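Myosin-I heavy chain (Dictyostelium discoideum, PDB 5EJY) is an actin-based, ATP-driven class VII motor acting in adhesion and early phagocytosis, represented here by its MF1 MyTH4-FERM tail module. Local coordinates at residues P87-L92 with T190-I195; K94-E99 with K184-V189; L431-I436 with S495-N500. All coordinates share one frame; numbering follows the deposited sequence.

Overall arrangement
Interactions 1 and 2 lie side by side in the MyTH4 domain, their centres 10 Å apart, and both use helix 81-97. Along the chain interaction 2 is nested within the loop closed by interaction 1: the segment 184-189 runs past the C-terminal part of that helix and continues into helix 189-196. The two contacts touch, with L192 CD2 3.7 Å from P187 CB. Interaction 3 comes later, in the FERM region, where a hairpin of the four-stranded sheet meets helix 484-499. Its centre is about 42 Å from that of interaction 1 and 37 Å from that of interaction 2. The contacts thus lie in both parts of the module, and 184-189 also borders helix 264-277 of the FERM part.

Interaction 1 of 3, residues P87-L92 with T190-I195; sequences PVKFIL and TELESI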
loop_
_atom_site.group_PDB
_atom_site.type_symbol
_atom_site.label_atom_id
_atom_site.label_comp_id
_atom_site.label_asym_id
_atom_site.label_seq_id
_atom_site.Cartn_x
_atom_site.Cartn_y
_atom_site.Cartn_z
ATOM N N PRO A 87 -0.777 16.118 19.157
ATOM C CA PRO A 87 -0.267 17.393 18.631
ATOM C C PRO A 87 0.505 17.213 17.323
ATOM O O PRO A 87 0.485 18.109 16.477
ATOM C CB PRO A 87 0.672 17.890 19.743
ATOM C CG PRO A 87 1.059 16.650 20.496
ATOM C CD PRO A 87 -0.155 15.758 20.443
ATOM N N VAL A 88 1.177 16.073 17.168
ATOM C CA VAL A 88 1.893 15.758 15.931
ATOM C C VAL A 88 0.925 15.606 14.747
ATOM O O VAL A 88 1.145 16.165 13.667
ATOM C CB VAL A 88 2.763 14.489 16.083
ATOM C CG1 VAL A 88 3.421 14.121 14.763
ATOM C CG2 VAL A 88 3.817 14.700 17.152
ATOM N N LYS A 89 -0.158 14.866 14.965
ATOM C CA LYS A 89 -1.182 14.679 13.945
ATOM C C LYS A 89 -1.756 16.016 13.488
ATOM O O LYS A 89 -2.007 16.234 12.302
ATOM C CB LYS A 89 -2.309 13.795 14.493
ATOM C CG LYS A 89 -1.916 12.347 14.738
ATOM C CD LYS A 89 -1.628 11.624 13.436
ATOM C CE LYS A 89 -1.412 10.129 13.653
ATOM N NZ LYS A 89 -2.672 9.357 13.814
ATOM N N PHE A 90 -1.974 16.916 14.436
ATOM C CA PHE A 90 -2.506 18.224 14.092
ATOM C C PHE A 90 -1.563 18.954 13.126
ATOM O O PHE A 90 -1.968 19.424 12.054
ATOM C CB PHE A 90 -2.727 19.050 15.360
ATOM C CG PHE A 90 -3.275 20.421 15.094
ATOM C CD1 PHE A 90 -4.640 20.641 15.061
ATOM C CD2 PHE A 90 -2.424 21.489 14.873
ATOM C CE1 PHE A 90 -5.150 21.904 14.813
ATOM C CE2 PHE A 90 -2.927 22.757 14.618
ATOM C CZ PHE A 90 -4.287 22.967 14.595
ATOM N N ILE A 91 -0.302 19.047 13.528
ATOM C CA ILE A 91 0.730 19.686 12.721
ATOM C C ILE A 91 0.834 19.107 11.309
ATOM O O ILE A 91 0.817 19.849 10.328
ATOM C CB ILE A 91 2.107 19.571 13.407
ATOM C CG1 ILE A 91 2.079 20.303 14.752
ATOM C CG2 ILE A 91 3.204 20.152 12.514
ATOM C CD1 ILE A 91 3.310 20.120 15.569
ATOM N N LEU A 92 0.956 17.784 11.219
ATOM C CA LEU A 92 1.175 17.120 9.941
ATOM C C LEU A 92 -0.060 17.168 9.048
ATOM O O LEU A 92 0.056 17.225 7.826
ATOM C CB LEU A 92 1.600 15.668 10.158
ATOM C CG LEU A 92 2.889 15.460 10.939
ATOM C CD1 LEU A 92 3.197 13.954 11.013
ATOM C CD2 LEU A 92 4.021 16.239 10.291
ATOM N N THR A 190 1.458 3.825 14.463
ATOM C CA THR A 190 2.476 2.784 14.346
ATOM C C THR A 190 3.701 3.293 13.588
ATOM O O THR A 190 4.844 3.002 13.953
ATOM C CB THR A 190 1.939 1.533 13.649
ATOM O OG1 THR A 190 0.767 1.087 14.331
ATOM C CG2 THR A 190 2.981 0.431 13.689
ATOM N N GLU A 191 3.462 4.053 12.528
ATOM C CA GLU A 191 4.567 4.611 11.759
ATOM C C GLU A 191 5.339 5.663 12.562
ATOM O O GLU A 191 6.573 5.686 12.549
ATOM C CB GLU A 191 4.046 5.198 10.437
ATOM C CG GLU A 191 5.136 5.813 9.557
ATOM C CD GLU A 191 4.569 6.505 8.321
ATOM O OE1 GLU A 191 3.352 6.356 8.031
ATOM O OE2 GLU A 191 5.339 7.193 7.624
ATOM N N LEU A 192 4.615 6.536 13.257
ATOM C CA LEU A 192 5.255 7.576 14.066
ATOM C C LEU A 192 6.143 6.980 15.149
ATOM O O LEU A 192 7.217 7.506 15.442
ATOM C CB LEU A 192 4.210 8.511 14.696
ATOM C CG LEU A 192 3.460 9.427 13.724
ATOM C CD1 LEU A 192 2.291 10.084 14.416
ATOM C CD2 LEU A 192 4.406 10.481 13.155
ATOM N N GLU A 193 5.694 5.880 15.745
ATOM C CA GLU A 193 6.506 5.182 16.747
ATOM C C GLU A 193 7.850 4.738 16.180
ATOM O O GLU A 193 8.892 4.949 16.800
ATOM C CB GLU A 193 5.724 4.009 17.352
ATOM C CG GLU A 193 4.575 4.478 18.232
ATOM C CD GLU A 193 3.685 3.351 18.732
ATOM O OE1 GLU A 193 3.455 2.378 17.976
ATOM O OE2 GLU A 193 3.207 3.449 19.884
ATOM N N SER A 194 7.829 4.139 14.994
ATOM C CA SER A 194 9.057 3.764 14.294
ATOM C C SER A 194 9.932 4.966 13.935
ATOM O O SER A 194 11.145 4.955 14.157
ATOM C CB SER A 194 8.723 2.984 13.017
ATOM O OG SER A 194 8.134 1.735 13.329
ATOM N N ILE A 195 9.324 6.001 13.357
ATOM C CA ILE A 195 10.071 7.194 12.983
ATOM C C ILE A 195 10.753 7.788 14.209
ATOM O O ILE A 195 11.941 8.114 14.170
ATOM C CB ILE A 195 9.150 8.268 12.360
ATOM C CG1 ILE A 195 8.583 7.766 11.027
ATOM C CG2 ILE A 195 9.919 9.577 12.154
ATOM C CD1 ILE A 195 7.452 8.626 10.485
#
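L192 reaches across to V88, K89 and L92, joining two helices of the all-helical MyTH4 domain, 81-97 and 189-196. The axes of the short segments come no nearer than 12.3 Å and cross almost at right angles, at 99°, so the gap is bridged by side chains alone, with V88 and L192 as the nearest CA pair. The apolar part of the contact rests on one methyl of L192. Its CD2 meets V88 CG1 tip to tip at 4.1 Å and stands 4.3 Å from L92 CD1; V88 and L92 are one helical turn apart and present their methyls to the same leucine branch. The torsion of V88 serves this pairing, because CG1 is swung anti to the backbone N (chi1 176°) and points to the neighbouring helix. F131 of helix 119-133 packs on both V88 and L192, and Y85 and P187 also touch L192, so the leucine is buried. The second kind of contact is that of an aliphatic lysine chain. K89 bends at chi2 and again at chi4 and passes obliquely by L192, while its ammonium group forms a salt bridge with E272 of helix 264-277 in the FERM part. The residue thus links the MyTH4 and FERM parts, and on the way its CE packs 3.8 Å from L192 CD1.

Interaction 2 of 3, residues K94-E99 with K184-V189; sequences KGLAIE and KQVPSV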
loop_
_atom_site.group_PDB
_atom_site.type_symbol
_atom_site.label_atom_id
_atom_site.label_comp_id
_atom_site.label_asym_id
_atom_site.label_seq_id
_atom_site.Cartn_x
_atom_site.Cartn_y
_atom_site.Cartn_z
ATOM N N LYS A 94 -2.276 19.624 8.967
ATOM C CA LYS A 94 -2.352 20.964 8.388
ATOM C C LYS A 94 -1.310 21.127 7.273
ATOM O O LYS A 94 -1.616 21.607 6.185
ATOM C CB LYS A 94 -2.182 22.038 9.466
ATOM C CG LYS A 94 -3.345 22.125 10.459
ATOM C CD LYS A 94 -4.582 22.776 9.842
ATOM C CE LYS A 94 -5.758 22.754 10.823
ATOM N NZ LYS A 94 -6.966 23.394 10.237
ATOM N N GLY A 95 -0.076 20.708 7.539
ATOM C CA GLY A 95 0.995 20.899 6.567
ATOM C C GLY A 95 0.840 20.060 5.309
ATOM O O GLY A 95 1.162 20.512 4.200
ATOM N N LEU A 96 0.360 18.828 5.465
ATOM C CA LEU A 96 0.199 17.954 4.304
ATOM C C LEU A 96 -0.869 18.520 3.361
ATOM O O LEU A 96 -0.691 18.529 2.141
ATOM C CB LEU A 96 -0.148 16.516 4.728
ATOM C CG LEU A 96 -0.310 15.516 3.573
ATOM C CD1 LEU A 96 0.990 15.415 2.744
ATOM C CD2 LEU A 96 -0.735 14.117 4.077
ATOM N N ALA A 97 -1.963 19.006 3.936
ATOM C CA ALA A 97 -3.098 19.495 3.162
ATOM C C ALA A 97 -2.945 20.931 2.653
ATOM O O ALA A 97 -3.549 21.304 1.641
ATOM C CB ALA A 97 -4.398 19.358 3.989
ATOM N N ILE A 98 -2.158 21.737 3.360
ATOM C CA ILE A 98 -2.040 23.165 3.057
ATOM C C ILE A 98 -0.582 23.500 2.743
ATOM O O ILE A 98 0.227 23.721 3.646
ATOM C CB ILE A 98 -2.571 24.041 4.235
ATOM C CG1 ILE A 98 -4.000 23.622 4.623
ATOM C CG2 ILE A 98 -2.556 25.520 3.874
ATOM C CD1 ILE A 98 -4.400 24.031 6.051
ATOM N N GLU A 99 -0.245 23.520 1.460
ATOM C CA GLU A 99 1.155 23.620 1.063
ATOM C C GLU A 99 1.772 24.911 1.571
ATOM O O GLU A 99 2.980 24.989 1.818
ATOM C CB GLU A 99 1.300 23.557 -0.458
ATOM C CG GLU A 99 2.725 23.286 -0.894
ATOM C CD GLU A 99 3.039 23.843 -2.263
ATOM O OE1 GLU A 99 2.497 23.313 -3.257
ATOM O OE2 GLU A 99 3.824 24.819 -2.339
ATOM N N LYS A 184 0.196 10.496 0.487
ATOM C CA LYS A 184 -1.172 10.982 0.478
ATOM C C LYS A 184 -1.791 11.091 1.855
ATOM O O LYS A 184 -2.862 11.681 2.000
ATOM C CB LYS A 184 -2.036 10.058 -0.386
ATOM C CG LYS A 184 -1.546 9.954 -1.822
ATOM C CD LYS A 184 -2.495 9.129 -2.667
ATOM C CE LYS A 184 -2.021 9.058 -4.112
ATOM N NZ LYS A 184 -3.002 8.287 -4.932
ATOM N N GLN A 185 -1.142 10.518 2.866
ATOM C CA GLN A 185 -1.747 10.482 4.187
ATOM C C GLN A 185 -0.753 10.881 5.271
ATOM O O GLN A 185 0.458 10.765 5.089
ATOM C CB GLN A 185 -2.300 9.075 4.494
ATOM C CG GLN A 185 -3.189 8.467 3.389
ATOM C CD GLN A 185 -4.421 9.329 3.062
ATOM O OE1 GLN A 185 -4.920 10.065 3.914
ATOM N NE2 GLN A 185 -4.915 9.230 1.821
ATOM N N VAL A 186 -1.285 11.326 6.404
ATOM C CA VAL A 186 -0.504 11.549 7.608
ATOM C C VAL A 186 -0.152 10.201 8.258
ATOM O O VAL A 186 -1.001 9.308 8.342
ATOM C CB VAL A 186 -1.313 12.410 8.606
ATOM C CG1 VAL A 186 -0.646 12.443 9.984
ATOM C CG2 VAL A 186 -1.514 13.827 8.039
ATOM N N PRO A 187 1.103 10.046 8.704
ATOM C CA PRO A 187 1.526 8.808 9.375
ATOM C C PRO A 187 0.571 8.336 10.478
ATOM O O PRO A 187 0.089 9.143 11.283
ATOM C CB PRO A 187 2.869 9.204 9.993
ATOM C CG PRO A 187 3.420 10.173 9.028
ATOM C CD PRO A 187 2.249 10.954 8.474
ATOM N N SER A 188 0.300 7.035 10.499
ATOM C CA SER A 188 -0.432 6.407 11.600
ATOM C C SER A 188 0.431 6.412 12.854
ATOM O O SER A 188 1.637 6.655 12.785
ATOM C CB SER A 188 -0.751 4.952 11.255
ATOM O OG SER A 188 0.436 4.217 11.041
ATOM N N VAL A 189 -0.171 6.108 13.998
ATOM C CA VAL A 189 0.608 5.983 15.230
ATOM C C VAL A 189 1.727 4.939 15.129
ATOM O O VAL A 189 2.824 5.134 15.651
ATOM C CB VAL A 189 -0.286 5.647 16.440
ATOM C CG1 VAL A 189 0.583 5.326 17.667
ATOM C CG2 VAL A 189 -1.228 6.797 16.727
#
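L96 points from the last helical turn of 81-97 into the backbone of 184-189, and one methyl, CD2, does all the close touching. CG is anti to the backbone N (chi1 -179°) and CD2 continues the chain anti to CA, which brings this methyl over the flat face of the peptide between Q185 and V186. It stands almost directly above Q185 C, a tight carbon-carbon approach of 3.4 Å, and 3.7 Å from V186 N. The side chains of K184 and Q185 start out away from the helix segment, so these two residues meet L96 through their main chain, K184 O lying 3.8 Å from CD2. The segment is the extended linker leading to the last MyTH4 helix, and it runs between helix 81-97 and helix 264-277 of the FERM part: D266 accepts from K184 N, and S269 is hydrogen-bonded to V186 O. S188 then takes the N-cap position of helix 189-196, with a weak bond between its OG and E191 N. V186 also packs on K89, L92 and T93 of helix 81-97, and it adds its CG2 methyl to the contact, 4.0 Å from L96 CD2.

Interaction 3 of 3, residues L431-I436 with S495-N500; sequences LNVNGI and SLYLRN
The Y497 ring receives V433 obliquely, the valine CG1 lying 3.8 Å from CE2, the closer of two ring carbons it touches. The phenol OH is hydrogen-bonded to D296 and the ring stacks with F295, which together would limit its movement. Its CG is anti to the backbone N (chi1 175°), which carries the ring out from the helix toward the valine. The other flat group, the guanidinium of R499, lies outside the contact and folds back on its own helix, with S495 O and L496 N over one face. Across the contact, both methyls of L498 close on the carbonyl oxygen of V433, CD1 being 3.6 Å from V433 O, and CD2 also touches V433 CB at 4.1 Å. V433 therefore lies, at the protein surface, against neighbouring side chains of one helix, 484-499, Y497 meeting its CG1 and L498 its CB and carbonyl oxygen. The valine is a corner residue of a type I turn from N432 to G435. N432 OD1 accepts from N434 N at 2.8 Å in an Asx turn, with the donor 41° out of the carbonyl plane. N432 and G435 exchange paired backbone hydrogen bonds, and the positive phi of G435 (141°) returns the chain to strand 435-440. The arrangement is consistent with the PH/PTB-like F3 lobe of a FERM domain, in which a C-terminal helix packs across one end of the beta sandwich.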
loop_
_atom_site.group_PDB
_atom_site.type_symbol
_atom_site.label_atom_id
_atom_site.label_comp_id
_atom_site.label_asym_id
_atom_site.label_seq_id
_atom_site.Cartn_x
_atom_site.Cartn_y
_atom_site.Cartn_z
ATOM N N LEU A 431 -8.886 -10.656 -18.025
ATOM C CA LEU A 431 -7.909 -10.005 -18.898
ATOM C C LEU A 431 -6.602 -10.800 -19.002
ATOM O O LEU A 431 -6.047 -11.263 -17.999
ATOM C CB LEU A 431 -7.621 -8.559 -18.458
ATOM C CG LEU A 431 -8.769 -7.541 -18.521
ATOM C CD1 LEU A 431 -9.722 -7.769 -17.363
ATOM C CD2 LEU A 431 -8.240 -6.117 -18.506
ATOM N N ASN A 432 -6.129 -10.974 -20.231
ATOM C CA ASN A 432 -4.848 -11.630 -20.469
ATOM C C ASN A 432 -4.217 -11.002 -21.703
ATOM O O ASN A 432 -4.729 -9.997 -22.211
ATOM C CB ASN A 432 -5.024 -13.148 -20.609
ATOM C CG ASN A 432 -6.008 -13.527 -21.706
ATOM O OD1 ASN A 432 -6.175 -12.798 -22.674
ATOM N ND2 ASN A 432 -6.660 -14.669 -21.551
ATOM N N VAL A 433 -3.114 -11.560 -22.190
ATOM C CA VAL A 433 -2.444 -10.962 -23.345
ATOM C C VAL A 433 -3.295 -11.036 -24.616
ATOM O O VAL A 433 -3.045 -10.311 -25.573
ATOM C CB VAL A 433 -1.062 -11.604 -23.617
ATOM C CG1 VAL A 433 -0.106 -11.331 -22.444
ATOM C CG2 VAL A 433 -1.216 -13.105 -23.887
ATOM N N ASN A 434 -4.312 -11.892 -24.611
ATOM C CA ASN A 434 -5.181 -12.062 -25.782
ATOM C C ASN A 434 -6.342 -11.087 -25.875
ATOM O O ASN A 434 -7.026 -11.041 -26.899
ATOM C CB ASN A 434 -5.740 -13.480 -25.823
ATOM C CG ASN A 434 -4.662 -14.506 -26.008
ATOM O OD1 ASN A 434 -3.673 -14.249 -26.692
ATOM N ND2 ASN A 434 -4.827 -15.667 -25.388
ATOM N N GLY A 435 -6.580 -10.323 -24.812
ATOM C CA GLY A 435 -7.686 -9.382 -24.811
ATOM C C GLY A 435 -8.457 -9.254 -23.513
ATOM O O GLY A 435 -8.127 -9.879 -22.496
ATOM N N ILE A 436 -9.478 -8.404 -23.551
ATOM C CA ILE A 436 -10.390 -8.223 -22.437
ATOM C C ILE A 436 -11.592 -9.120 -22.640
ATOM O O ILE A 436 -12.473 -8.831 -23.451
ATOM C CB ILE A 436 -10.855 -6.764 -22.337
ATOM C CG1 ILE A 436 -9.639 -5.835 -22.239
ATOM C CG2 ILE A 436 -11.777 -6.592 -21.133
ATOM C CD1 ILE A 436 -9.955 -4.374 -22.447
ATOM N N SER A 495 -1.761 -3.337 -22.142
ATOM C CA SER A 495 -1.558 -2.568 -23.369
ATOM C C SER A 495 -0.086 -2.200 -23.563
ATOM O O SER A 495 0.465 -2.367 -24.652
ATOM C CB SER A 495 -2.438 -1.322 -23.390
ATOM O OG SER A 495 -3.814 -1.689 -23.420
ATOM N N LEU A 496 0.546 -1.718 -22.495
ATOM C CA LEU A 496 1.951 -1.332 -22.538
ATOM C C LEU A 496 2.840 -2.538 -22.829
ATOM O O LEU A 496 3.709 -2.482 -23.697
ATOM C CB LEU A 496 2.363 -0.680 -21.215
ATOM C CG LEU A 496 3.831 -0.283 -21.049
ATOM C CD1 LEU A 496 4.189 0.838 -22.010
ATOM C CD2 LEU A 496 4.106 0.134 -19.612
ATOM N N TYR A 497 2.622 -3.626 -22.092
ATOM C CA TYR A 497 3.349 -4.859 -22.338
ATOM C C TYR A 497 3.269 -5.248 -23.809
ATOM O O TYR A 497 4.294 -5.485 -24.445
ATOM C CB TYR A 497 2.814 -5.994 -21.468
ATOM C CG TYR A 497 3.434 -7.340 -21.760
ATOM C CD1 TYR A 497 4.719 -7.649 -21.321
ATOM C CD2 TYR A 497 2.734 -8.308 -22.464
ATOM C CE1 TYR A 497 5.281 -8.883 -21.586
ATOM C CE2 TYR A 497 3.288 -9.545 -22.729
ATOM C CZ TYR A 497 4.562 -9.826 -22.292
ATOM O OH TYR A 497 5.111 -11.063 -22.552
ATOM N N LEU A 498 2.051 -5.310 -24.342
ATOM C CA LEU A 498 1.840 -5.719 -25.730
ATOM C C LEU A 498 2.510 -4.763 -26.718
ATOM O O LEU A 498 3.045 -5.182 -27.741
ATOM C CB LEU A 498 0.340 -5.850 -26.035
ATOM C CG LEU A 498 -0.358 -7.011 -25.311
ATOM C CD1 LEU A 498 -1.882 -6.905 -25.378
ATOM C CD2 LEU A 498 0.106 -8.350 -25.860
ATOM N N ARG A 499 2.470 -3.477 -26.405
ATOM C CA ARG A 499 3.130 -2.469 -27.219
ATOM C C ARG A 499 4.629 -2.775 -27.350
ATOM O O ARG A 499 5.211 -2.639 -28.425
ATOM C CB ARG A 499 2.914 -1.097 -26.582
ATOM C CG ARG A 499 2.913 0.079 -27.538
ATOM C CD ARG A 499 1.791 1.059 -27.179
ATOM N NE ARG A 499 1.790 1.374 -25.750
ATOM C CZ ARG A 499 0.695 1.537 -25.010
ATOM N NH1 ARG A 499 -0.513 1.419 -25.553
ATOM N NH2 ARG A 499 0.811 1.814 -23.717
ATOM N N ASN A 500 5.248 -3.206 -26.255
ATOM C CA ASN A 500 6.694 -3.440 -26.235
ATOM C C ASN A 500 7.111 -4.858 -26.624
ATOM O O ASN A 500 6.344 -5.809 -26.469
ATOM C CB ASN A 500 7.262 -3.085 -24.863
ATOM C CG ASN A 500 6.876 -1.690 -24.426
ATOM O OD1 ASN A 500 6.561 -0.835 -25.254
ATOM N ND2 ASN A 500 6.897 -1.449 -23.119
#